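TqaA (PDB 5DLK) is a fungal nonribosomal peptide synthetase whose C-terminal condensation-like domain, crystallised here as a mutant, probably closes the carried peptide into a macrocycle. Local coordinates at residues K34-C37 and V41-V44; H59-R64 and L328-L333; V92-I97 and F190-A195; F425-P428 and L433-Q436. One frame throughout, in Å; residues are numbered along the deposited sequence.

Following the chain from its N terminus, contact 1 closes first, a short turn where helix 29-38 runs out and the chain folds back over a three-stranded sheet. Contact 2 closes a far longer loop, bringing helix 56-63 against strand 329-336 near the middle of the molecule. Contact 3 is nested inside that loop and joins the end of helix 81-94 to helix 186-197. Contact 4 follows in series, a hairpin of strands 422-428 and 433-440; it shares its six-stranded sheet with strand 329-336, the centres of contacts 2 and 4 being about 19 Å apart. Contacts 1 and 4 lie on opposite sides of the chain's centre, about 42 Å apart between centres.

Contact 1 of 4, residues K34-C37 and V41-V44; sequences KELC and VIPV
The flat carbonyl group of Leu36 accepts a hydrogen bond from Val41 at its oxygen end, with Val41 N 3.0 Å from Leu36 O and the donor almost in line with the C=O bond. The bond spans five residues and turns the chain back at the C-terminal part of helix 29-38, a helix-to-loop reversal ahead of strand 47-53. A water bridges the next pair of carbonyls, donating to Cys37 O and to Ile42 O, so loop and helix also share a polar link. Ile42 carries the apolar side. Its CG1 sits between the backbone N and the carbonyl carbon (chi1 56°), which sends the ethyl arm back against the helix: Ile42 CG1 lies 3.8 Å from Leu36 CB and 3.9 Å from Cys37 SG. A branched aliphatic suits this place, because the Ile42 side chain also packs on Leu114 while Leu36 packs on Leu112 and Val103 of the underlying sheet. With an alanine here, the CG1 and CD1 contacts would be gone, which would probably open a gap between Leu36 CB, Cys37 SG and Leu114. Small Cys37 lets the loop come close, its SG 3.4 Å from Pro43 O. At the outer end, the methyl Val44 CG1 rests 3.7 Å from Cys37 O.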
loop_
_atom_site.group_PDB
_atom_site.type_symbol
_atom_site.label_atom_id
_atom_site.label_comp_id
_atom_site.label_asym_id
_atom_site.label_seq_id
_atom_site.Cartn_x
_atom_site.Cartn_y
_atom_site.Cartn_z
ATOM N N LYS A 34 -27.758 4.490 -9.790
ATOM C CA LYS A 34 -29.166 4.226 -9.526
ATOM C C LYS A 34 -29.384 2.732 -9.354
ATOM O O LYS A 34 -30.155 2.292 -8.500
ATOM C CB LYS A 34 -30.029 4.777 -10.666
ATOM C CG LYS A 34 -31.528 4.758 -10.399
ATOM C CD LYS A 34 -32.275 5.574 -11.455
ATOM C CE LYS A 34 -33.786 5.541 -11.238
ATOM N NZ LYS A 34 -34.369 4.195 -11.504
ATOM N N GLU A 35 -28.682 1.950 -10.165
ATOM C CA GLU A 35 -28.758 0.498 -10.084
ATOM C C GLU A 35 -28.232 -0.036 -8.751
ATOM O O GLU A 35 -28.816 -0.952 -8.171
ATOM C CB GLU A 35 -27.985 -0.136 -11.245
ATOM C CG GLU A 35 -28.039 -1.656 -11.280
ATOM C CD GLU A 35 -29.435 -2.204 -11.544
ATOM O OE1 GLU A 35 -30.342 -1.423 -11.918
ATOM O OE2 GLU A 35 -29.627 -3.429 -11.377
ATOM N N LEU A 36 -27.133 0.535 -8.267
ATOM C CA LEU A 36 -26.562 0.113 -6.990
ATOM C C LEU A 36 -27.467 0.501 -5.823
ATOM O O LEU A 36 -27.591 -0.243 -4.853
ATOM C CB LEU A 36 -25.167 0.708 -6.796
ATOM C CG LEU A 36 -24.107 0.123 -7.733
ATOM C CD1 LEU A 36 -22.794 0.865 -7.581
ATOM C CD2 LEU A 36 -23.924 -1.375 -7.483
ATOM N N CYS A 37 -28.091 1.670 -5.921
ATOM C CA CYS A 37 -29.042 2.108 -4.906
ATOM C C CYS A 37 -30.266 1.199 -4.852
ATOM O O CYS A 37 -30.755 0.879 -3.769
ATOM C CB CYS A 37 -29.481 3.548 -5.158
ATOM S SG CYS A 37 -28.213 4.782 -4.859
ATOM N N VAL A 41 -27.129 -1.628 -2.231
ATOM C CA VAL A 41 -25.686 -1.788 -2.037
ATOM C C VAL A 41 -25.070 -0.533 -1.413
ATOM O O VAL A 41 -24.200 -0.609 -0.548
ATOM C CB VAL A 41 -24.992 -2.100 -3.375
ATOM C CG1 VAL A 41 -23.472 -2.186 -3.193
ATOM C CG2 VAL A 41 -25.556 -3.391 -3.971
ATOM N N ILE A 42 -25.548 0.623 -1.858
ATOM C CA ILE A 42 -25.124 1.918 -1.336
ATOM C C ILE A 42 -26.382 2.719 -0.959
ATOM O O ILE A 42 -27.467 2.396 -1.433
ATOM C CB ILE A 42 -24.282 2.685 -2.371
ATOM C CG1 ILE A 42 -25.061 2.828 -3.684
ATOM C CG2 ILE A 42 -22.948 1.963 -2.591
ATOM C CD1 ILE A 42 -24.386 3.748 -4.712
ATOM N N PRO A 43 -26.243 3.745 -0.101
ATOM C CA PRO A 43 -27.434 4.453 0.401
ATOM C C PRO A 43 -28.252 5.125 -0.703
ATOM O O PRO A 43 -27.666 5.690 -1.622
ATOM C CB PRO A 43 -26.844 5.500 1.349
ATOM C CG PRO A 43 -25.529 4.939 1.767
ATOM C CD PRO A 43 -25.012 4.220 0.555
ATOM N N VAL A 44 -29.582 5.071 -0.616
ATOM C CA VAL A 44 -30.421 5.613 -1.683
ATOM C C VAL A 44 -30.330 7.125 -1.778
ATOM O O VAL A 44 -30.610 7.694 -2.826
ATOM C CB VAL A 44 -31.906 5.227 -1.512
ATOM C CG1 VAL A 44 -32.127 3.765 -1.869
ATOM C CG2 VAL A 44 -32.353 5.512 -0.094
HETATM O O HOH W 1 -29.898 1.592 -1.229
#

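Contact 2 of 4, residues H59-R64 and L328-L333; sequences HVFIKR and LNFVPL
Phe61 and Phe330 form an offset edge-to-face pair, the edge of the Phe330 ring turned toward the face of Phe61, with centroids 5.8 Å apart and planes at 70°. In Phe330 the ring is rotated away from the carbonyl carbon and lies beside the backbone N (chi1 -45°), which sends it out from the strand to the helix. There Phe61 CZ comes in at the rim of that ring, 3.8 Å from Phe330 CZ. Phe61 carries its own CG beside the backbone N as well (chi1 -75°), and the leading corner of its ring also touches Leu328: Leu328 CD1 lies at the Phe61 edge, near the ring plane, 3.8 Å from Phe61 CZ, the two side chains crossing at about a right angle. Val60 and Phe330 point at one another from opposite directions, Val60 CG1 lying 3.8 Å from Phe330 CE2. Aromatic and branched residues suit this gap: the nearest CA atoms, those of Val60 and Phe330, are 9.4 Å apart, so the side chains, mainly the two phenylalanine rings, bridge the distance. This helix-to-strand packing of the condensation domain borders the phosphopantetheine site, Leu328 lying close to Asn311 and Gly183, which bind that group. Further out, Phe61 stacks on His178 and Phe330 meets Trp423 edge-to-face. Helix 56-63 thus sits beside strand 329-336, the outermost of its sheet, with strand 303-310 next to it.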
loop_
_atom_site.group_PDB
_atom_site.type_symbol
_atom_site.label_atom_id
_atom_site.label_comp_id
_atom_site.label_asym_id
_atom_site.label_seq_id
_atom_site.Cartn_x
_atom_site.Cartn_y
_atom_site.Cartn_z
ATOM N N HIS A 59 -6.176 -2.344 -7.706
ATOM C CA HIS A 59 -6.649 -3.685 -8.051
ATOM C C HIS A 59 -5.788 -4.797 -7.458
ATOM O O HIS A 59 -6.295 -5.861 -7.090
ATOM C CB HIS A 59 -6.701 -3.832 -9.573
ATOM C CG HIS A 59 -7.657 -4.877 -10.048
ATOM N ND1 HIS A 59 -7.638 -5.372 -11.334
ATOM C CD2 HIS A 59 -8.665 -5.525 -9.411
ATOM C CE1 HIS A 59 -8.594 -6.274 -11.473
ATOM N NE2 HIS A 59 -9.229 -6.388 -10.319
ATOM N N VAL A 60 -4.480 -4.572 -7.390
ATOM C CA VAL A 60 -3.588 -5.533 -6.729
ATOM C C VAL A 60 -4.087 -5.819 -5.324
ATOM O O VAL A 60 -4.234 -6.978 -4.915
ATOM C CB VAL A 60 -2.130 -5.011 -6.654
ATOM C CG1 VAL A 60 -1.307 -5.785 -5.602
ATOM C CG2 VAL A 60 -1.483 -5.095 -8.020
ATOM N N PHE A 61 -4.356 -4.754 -4.581
ATOM C CA PHE A 61 -4.776 -4.928 -3.190
ATOM C C PHE A 61 -6.164 -5.549 -3.089
ATOM O O PHE A 61 -6.409 -6.381 -2.224
ATOM C CB PHE A 61 -4.727 -3.586 -2.457
ATOM C CG PHE A 61 -3.339 -3.144 -2.116
ATOM C CD1 PHE A 61 -2.510 -3.964 -1.366
ATOM C CD2 PHE A 61 -2.846 -1.918 -2.560
ATOM C CE1 PHE A 61 -1.212 -3.580 -1.050
ATOM C CE2 PHE A 61 -1.546 -1.516 -2.248
ATOM C CZ PHE A 61 -0.720 -2.360 -1.486
ATOM N N ILE A 62 -7.081 -5.146 -3.960
ATOM C CA ILE A 62 -8.443 -5.696 -3.909
ATOM C C ILE A 62 -8.453 -7.194 -4.196
ATOM O O ILE A 62 -9.101 -7.978 -3.477
ATOM C CB ILE A 62 -9.384 -4.937 -4.883
ATOM C CG1 ILE A 62 -9.586 -3.516 -4.349
ATOM C CG2 ILE A 62 -10.714 -5.659 -5.010
ATOM C CD1 ILE A 62 -10.248 -2.557 -5.325
ATOM N N LYS A 63 -7.676 -7.613 -5.199
ATOM C CA LYS A 63 -7.625 -9.018 -5.565
ATOM C C LYS A 63 -7.056 -9.879 -4.455
ATOM O O LYS A 63 -7.322 -11.079 -4.397
ATOM C CB LYS A 63 -6.768 -9.231 -6.821
ATOM C CG LYS A 63 -7.421 -8.880 -8.141
ATOM C CD LYS A 63 -6.463 -9.341 -9.263
ATOM C CE LYS A 63 -6.933 -8.956 -10.651
ATOM N NZ LYS A 63 -8.304 -9.486 -10.945
ATOM N N ARG A 64 -6.254 -9.267 -3.594
ATOM C CA ARG A 64 -5.599 -9.976 -2.502
ATOM C C ARG A 64 -6.349 -9.830 -1.165
ATOM O O ARG A 64 -5.844 -10.224 -0.093
ATOM C CB ARG A 64 -4.156 -9.488 -2.384
ATOM C CG ARG A 64 -3.285 -10.049 -3.544
ATOM C CD ARG A 64 -2.035 -9.231 -3.824
ATOM N NE ARG A 64 -1.336 -9.776 -4.998
ATOM C CZ ARG A 64 -1.715 -9.601 -6.267
ATOM N NH1 ARG A 64 -2.817 -8.907 -6.578
ATOM N NH2 ARG A 64 -1.005 -10.157 -7.243
ATOM N N LEU A 328 0.742 4.172 -4.160
ATOM C CA LEU A 328 1.784 3.148 -4.318
ATOM C C LEU A 328 1.805 2.597 -5.722
ATOM O O LEU A 328 0.760 2.453 -6.343
ATOM C CB LEU A 328 1.560 1.961 -3.352
ATOM C CG LEU A 328 1.717 2.130 -1.850
ATOM C CD1 LEU A 328 1.461 0.793 -1.179
ATOM C CD2 LEU A 328 3.114 2.637 -1.519
ATOM N N ASN A 329 2.995 2.256 -6.216
ATOM C CA ASN A 329 3.089 1.559 -7.474
ATOM C C ASN A 329 4.097 0.433 -7.355
ATOM O O ASN A 329 5.018 0.505 -6.538
ATOM C CB ASN A 329 3.477 2.523 -8.604
ATOM C CG ASN A 329 3.026 2.030 -9.945
ATOM O OD1 ASN A 329 2.345 1.015 -10.037
ATOM N ND2 ASN A 329 3.404 2.738 -11.006
ATOM N N PHE A 330 3.901 -0.610 -8.147
ATOM C CA PHE A 330 4.840 -1.731 -8.186
ATOM C C PHE A 330 5.457 -1.735 -9.578
ATOM O O PHE A 330 4.752 -1.978 -10.559
ATOM C CB PHE A 330 4.125 -3.023 -7.879
ATOM C CG PHE A 330 3.189 -2.894 -6.707
ATOM C CD1 PHE A 330 3.700 -2.770 -5.420
ATOM C CD2 PHE A 330 1.812 -2.831 -6.904
ATOM C CE1 PHE A 330 2.847 -2.643 -4.317
ATOM C CE2 PHE A 330 0.945 -2.695 -5.801
ATOM C CZ PHE A 330 1.481 -2.595 -4.517
ATOM N N VAL A 331 6.742 -1.402 -9.656
ATOM C CA VAL A 331 7.383 -1.167 -10.966
ATOM C C VAL A 331 8.691 -1.958 -11.065
ATOM O O VAL A 331 9.238 -2.407 -10.041
ATOM C CB VAL A 331 7.657 0.339 -11.202
ATOM C CG1 VAL A 331 6.343 1.168 -11.156
ATOM C CG2 VAL A 331 8.712 0.872 -10.216
ATOM N N PRO A 332 9.199 -2.155 -12.292
ATOM C CA PRO A 332 10.463 -2.881 -12.460
ATOM C C PRO A 332 11.674 -2.118 -11.955
ATOM O O PRO A 332 11.825 -0.916 -12.170
ATOM C CB PRO A 332 10.573 -3.060 -13.990
ATOM C CG PRO A 332 9.229 -2.640 -14.543
ATOM C CD PRO A 332 8.695 -1.656 -13.588
ATOM N N LEU A 333 12.548 -2.858 -11.284
ATOM C CA LEU A 333 13.850 -2.370 -10.894
ATOM C C LEU A 333 14.850 -3.251 -11.610
ATOM O O LEU A 333 14.809 -4.474 -11.471
ATOM C CB LEU A 333 14.038 -2.458 -9.367
ATOM C CG LEU A 333 15.414 -1.980 -8.891
ATOM C CD1 LEU A 333 15.615 -0.501 -9.253
ATOM C CD2 LEU A 333 15.522 -2.209 -7.377
#

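Contact 3 of 4, residues V92-I97 and F190-A195; sequences VDRHSI and FSDFAA
Arg94 and His95 both donate to one oxygen of Asp192. Arg94 NE reaches Asp192 OD2 at 2.7 Å in a salt bridge with an N-H...O angle of 158°, and His95 NE2 gives a hydrogen bond to the same OD2 at 2.8 Å. The two come from different sides: NE descends from above the carboxylate plane, the guanidinium turned 66° against it, whereas the imidazole is nearly coplanar with the carboxylate and meets OD2 on its anti side. The tilt of the guanidinium goes with a one-oxygen grip instead of a two-pronged pairing. A water adds to the cluster, donating to Asp192 OD2 at 2.6 Å and accepting from Arg94 NH1. With three donors around it, this buried carboxylate is probably kept ionised. Arg94 reaches so far because its chain is extended from CG to NE, starting with CG opposite the backbone N (chi1 177°); on the way Arg94 CG passes over the centre of the His95 ring. In the fold, this is where helix 81-94 ends: His95 is the first residue to leave helical backbone angles, and the exit swings its ring toward helix 186-197, so a long arginine and a flat histidine from neighbouring positions converge on a short aspartate. Arg94 NH1 also bonds to Pro203 O. Around the polar centre the helices pack: Asp192 touches Leu91, and Phe193 lies on Leu84, Thr87 and Cys88.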
loop_
_atom_site.group_PDB
_atom_site.type_symbol
_atom_site.label_atom_id
_atom_site.label_comp_id
_atom_site.label_asym_id
_atom_site.label_seq_id
_atom_site.Cartn_x
_atom_site.Cartn_y
_atom_site.Cartn_z
ATOM N N VAL A 92 -15.097 11.490 6.635
ATOM C CA VAL A 92 -15.539 10.971 5.348
ATOM C C VAL A 92 -15.946 12.105 4.397
ATOM O O VAL A 92 -15.675 12.044 3.193
ATOM C CB VAL A 92 -16.683 9.979 5.539
ATOM C CG1 VAL A 92 -17.227 9.503 4.203
ATOM C CG2 VAL A 92 -16.185 8.798 6.368
ATOM N N ASP A 93 -16.571 13.152 4.938
ATOM C CA ASP A 93 -16.821 14.373 4.171
ATOM C C ASP A 93 -15.539 14.918 3.532
ATOM O O ASP A 93 -15.523 15.297 2.359
ATOM C CB ASP A 93 -17.433 15.463 5.067
ATOM C CG ASP A 93 -18.821 15.116 5.559
ATOM O OD1 ASP A 93 -19.493 14.254 4.944
ATOM O OD2 ASP A 93 -19.249 15.720 6.566
ATOM N N ARG A 94 -14.471 14.961 4.317
ATOM C CA ARG A 94 -13.215 15.565 3.891
ATOM C C ARG A 94 -12.468 14.784 2.797
ATOM O O ARG A 94 -11.872 15.392 1.907
ATOM C CB ARG A 94 -12.299 15.747 5.107
ATOM C CG ARG A 94 -10.916 16.310 4.785
ATOM C CD ARG A 94 -10.146 16.584 6.065
ATOM N NE ARG A 94 -8.765 17.007 5.839
ATOM C CZ ARG A 94 -8.405 18.222 5.426
ATOM N NH1 ARG A 94 -7.120 18.514 5.257
ATOM N NH2 ARG A 94 -9.329 19.147 5.172
ATOM N N HIS A 95 -12.488 13.452 2.858
ATOM C CA HIS A 95 -11.662 12.641 1.941
ATOM C C HIS A 95 -12.494 11.757 1.020
ATOM O O HIS A 95 -13.046 10.755 1.460
ATOM C CB HIS A 95 -10.698 11.755 2.737
ATOM C CG HIS A 95 -9.735 12.517 3.597
ATOM N ND1 HIS A 95 -8.655 13.199 3.082
ATOM C CD2 HIS A 95 -9.670 12.673 4.942
ATOM C CE1 HIS A 95 -7.975 13.755 4.067
ATOM N NE2 HIS A 95 -8.570 13.450 5.206
ATOM N N SER A 96 -12.560 12.085 -0.263
ATOM C CA SER A 96 -13.495 11.381 -1.135
ATOM C C SER A 96 -13.148 9.897 -1.313
ATOM O O SER A 96 -14.028 9.087 -1.616
ATOM C CB SER A 96 -13.582 12.074 -2.499
ATOM O OG SER A 96 -12.387 11.924 -3.237
ATOM N N ILE A 97 -11.881 9.525 -1.106
ATOM C CA ILE A 97 -11.519 8.113 -1.200
ATOM C C ILE A 97 -12.274 7.287 -0.143
ATOM O O ILE A 97 -12.591 6.125 -0.377
ATOM C CB ILE A 97 -9.980 7.893 -1.046
ATOM C CG1 ILE A 97 -9.601 6.449 -1.404
ATOM C CG2 ILE A 97 -9.519 8.205 0.362
ATOM C CD1 ILE A 97 -10.017 6.035 -2.780
ATOM N N PHE A 190 -5.384 9.577 10.511
ATOM C CA PHE A 190 -5.469 9.604 11.973
ATOM C C PHE A 190 -5.311 11.022 12.529
ATOM O O PHE A 190 -6.029 11.411 13.452
ATOM C CB PHE A 190 -4.414 8.681 12.593
ATOM C CG PHE A 190 -4.554 7.233 12.201
ATOM C CD1 PHE A 190 -5.810 6.658 12.022
ATOM C CD2 PHE A 190 -3.424 6.452 11.998
ATOM C CE1 PHE A 190 -5.935 5.322 11.659
ATOM C CE2 PHE A 190 -3.534 5.115 11.643
ATOM C CZ PHE A 190 -4.792 4.547 11.472
ATOM N N SER A 191 -4.378 11.799 11.979
ATOM C CA SER A 191 -4.155 13.164 12.471
ATOM C C SER A 191 -5.317 14.101 12.099
ATOM O O SER A 191 -5.682 14.967 12.893
ATOM C CB SER A 191 -2.815 13.720 11.965
ATOM O OG SER A 191 -2.811 13.913 10.564
ATOM N N ASP A 192 -5.913 13.913 10.920
ATOM C CA ASP A 192 -7.140 14.619 10.556
ATOM C C ASP A 192 -8.297 14.257 11.492
ATOM O O ASP A 192 -9.056 15.136 11.901
ATOM C CB ASP A 192 -7.544 14.325 9.112
ATOM C CG ASP A 192 -6.706 15.098 8.098
ATOM O OD1 ASP A 192 -5.670 15.686 8.495
ATOM O OD2 ASP A 192 -7.087 15.110 6.904
ATOM N N PHE A 193 -8.442 12.974 11.818
ATOM C CA PHE A 193 -9.494 12.548 12.749
ATOM C C PHE A 193 -9.343 13.280 14.085
ATOM O O PHE A 193 -10.287 13.899 14.578
ATOM C CB PHE A 193 -9.464 11.027 12.981
ATOM C CG PHE A 193 -10.634 10.514 13.788
ATOM C CD1 PHE A 193 -10.649 10.629 15.174
ATOM C CD2 PHE A 193 -11.706 9.892 13.163
ATOM C CE1 PHE A 193 -11.720 10.158 15.918
ATOM C CE2 PHE A 193 -12.780 9.412 13.902
ATOM C CZ PHE A 193 -12.784 9.547 15.282
ATOM N N ALA A 194 -8.148 13.216 14.655
ATOM C CA ALA A 194 -7.885 13.843 15.941
ATOM C C ALA A 194 -8.142 15.347 15.880
ATOM O O ALA A 194 -8.777 15.908 16.776
ATOM C CB ALA A 194 -6.476 13.564 16.382
ATOM N N ALA A 195 -7.668 15.989 14.817
ATOM C CA ALA A 195 -7.843 17.427 14.645
ATOM C C ALA A 195 -9.318 17.816 14.560
ATOM O O ALA A 195 -9.727 18.840 15.111
ATOM C CB ALA A 195 -7.090 17.914 13.398
HETATM O O HOH W 2 -5.205 16.188 5.542
#

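Contact 4 of 4, residues F425-P428 and L433-Q436; sequences FTEP and LEVQ. With EDO (1,2-ethanediol), chain F.
Phe425 pairs with Gln436 in the hairpin of strands 422-428 and 433-440: Phe425 N donates to Gln436 O at 2.8 Å, and Gln436 N bonds back to Phe425 O. Thr426, in a non-hydrogen-bonded antiparallel pair, lies beside Val435 on the other face, CG2 to CG2 at 4.0 Å, its hydroxyl bound to His390. Glu427 pairs with Glu434 through two backbone bonds. Glu427 OE1 bonds to His429 and stands 4.2 Å from Glu434 OE2, like charges whose repulsion is probably eased by the Gln436 amide: NE2 donates to the anti lone pair of Glu434 OE2 at 2.8 Å, and a water links Glu427 OE2 to Gln436 OE1. Gln436 CG lies anti to the carbonyl carbon (chi1 -46°) and the extended chain brings the amide to both acids. Ethanediol, probably from the crystallisation liquor, adds a weak 3.4 Å bond from O1 to Gln436 OE1. An alanine at Gln436 would probably leave Glu434 OE2 without this donor. Pro428, lacking an N-H, suits a non-hydrogen-bonded position, its CB 4.0 Å from Leu433 CD1. The hairpin lies inside the six-stranded sheet, flanked by strands 265-272 and 386-390, with helix 446-465 against Val435.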
loop_
_atom_site.group_PDB
_atom_site.type_symbol
_atom_site.label_atom_id
_atom_site.label_comp_id
_atom_site.label_asym_id
_atom_site.label_seq_id
_atom_site.Cartn_x
_atom_site.Cartn_y
_atom_site.Cartn_z
ATOM N N PHE A 425 9.162 -7.668 2.506
ATOM C CA PHE A 425 9.031 -6.386 3.182
ATOM C C PHE A 425 10.185 -6.215 4.164
ATOM O O PHE A 425 10.605 -7.187 4.794
ATOM C CB PHE A 425 7.718 -6.279 3.959
ATOM C CG PHE A 425 6.477 -6.464 3.130
ATOM C CD1 PHE A 425 5.920 -5.400 2.440
ATOM C CD2 PHE A 425 5.849 -7.705 3.068
ATOM C CE1 PHE A 425 4.743 -5.576 1.685
ATOM C CE2 PHE A 425 4.681 -7.876 2.331
ATOM C CZ PHE A 425 4.137 -6.814 1.639
ATOM N N THR A 426 10.671 -4.993 4.333
ATOM C CA THR A 426 11.695 -4.736 5.362
ATOM C C THR A 426 11.230 -3.574 6.233
ATOM O O THR A 426 10.846 -2.534 5.727
ATOM C CB THR A 426 13.083 -4.424 4.759
ATOM O OG1 THR A 426 12.947 -3.497 3.669
ATOM C CG2 THR A 426 13.744 -5.687 4.259
ATOM N N GLU A 427 11.227 -3.776 7.552
ATOM C CA GLU A 427 10.776 -2.758 8.494
ATOM C C GLU A 427 11.943 -2.323 9.365
ATOM O O GLU A 427 12.518 -3.153 10.079
ATOM C CB GLU A 427 9.651 -3.284 9.387
ATOM C CG GLU A 427 8.305 -3.350 8.713
ATOM C CD GLU A 427 7.187 -3.693 9.681
ATOM O OE1 GLU A 427 7.481 -4.068 10.833
ATOM O OE2 GLU A 427 6.018 -3.580 9.274
ATOM N N PRO A 428 12.307 -1.036 9.291
ATOM C CA PRO A 428 13.468 -0.494 10.000
ATOM C C PRO A 428 13.120 -0.028 11.407
ATOM O O PRO A 428 12.953 1.166 11.618
ATOM C CB PRO A 428 13.889 0.684 9.119
ATOM C CG PRO A 428 12.607 1.168 8.537
ATOM C CD PRO A 428 11.710 -0.045 8.380
ATOM N N LEU A 433 16.358 -4.435 12.035
ATOM C CA LEU A 433 15.742 -4.375 10.705
ATOM C C LEU A 433 15.079 -5.720 10.519
ATOM O O LEU A 433 15.729 -6.759 10.611
ATOM C CB LEU A 433 16.772 -4.097 9.597
ATOM C CG LEU A 433 16.199 -4.107 8.167
ATOM C CD1 LEU A 433 15.421 -2.839 7.889
ATOM C CD2 LEU A 433 17.296 -4.291 7.117
ATOM N N GLU A 434 13.771 -5.722 10.300
ATOM C CA GLU A 434 13.061 -6.985 10.163
ATOM C C GLU A 434 12.789 -7.305 8.702
ATOM O O GLU A 434 12.126 -6.534 8.016
ATOM C CB GLU A 434 11.755 -6.942 10.945
ATOM C CG GLU A 434 11.117 -8.293 11.087
ATOM C CD GLU A 434 9.973 -8.260 12.074
ATOM O OE1 GLU A 434 10.228 -8.448 13.284
ATOM O OE2 GLU A 434 8.840 -8.013 11.636
ATOM N N VAL A 435 13.337 -8.418 8.230
ATOM C CA VAL A 435 13.077 -8.894 6.885
ATOM C C VAL A 435 11.868 -9.820 6.963
ATOM O O VAL A 435 11.858 -10.783 7.733
ATOM C CB VAL A 435 14.320 -9.614 6.291
ATOM C CG1 VAL A 435 14.022 -10.224 4.924
ATOM C CG2 VAL A 435 15.531 -8.660 6.245
ATOM N N GLN A 436 10.834 -9.512 6.186
ATOM C CA GLN A 436 9.606 -10.286 6.210
ATOM C C GLN A 436 9.347 -10.855 4.827
ATOM O O GLN A 436 9.369 -10.120 3.842
ATOM C CB GLN A 436 8.431 -9.408 6.637
ATOM C CG GLN A 436 8.731 -8.538 7.862
ATOM C CD GLN A 436 7.630 -7.535 8.148
ATOM O OE1 GLN A 436 6.840 -7.198 7.267
ATOM N NE2 GLN A 436 7.565 -7.060 9.390
HETATM C C1 EDO F . 3.309 -8.598 9.856
HETATM O O1 EDO F . 4.117 -7.623 9.177
HETATM C C2 EDO F . 1.890 -8.573 9.297
HETATM O O2 EDO F . 1.304 -9.878 9.421
HETATM O O HOH W 3 5.661 -4.794 6.766
#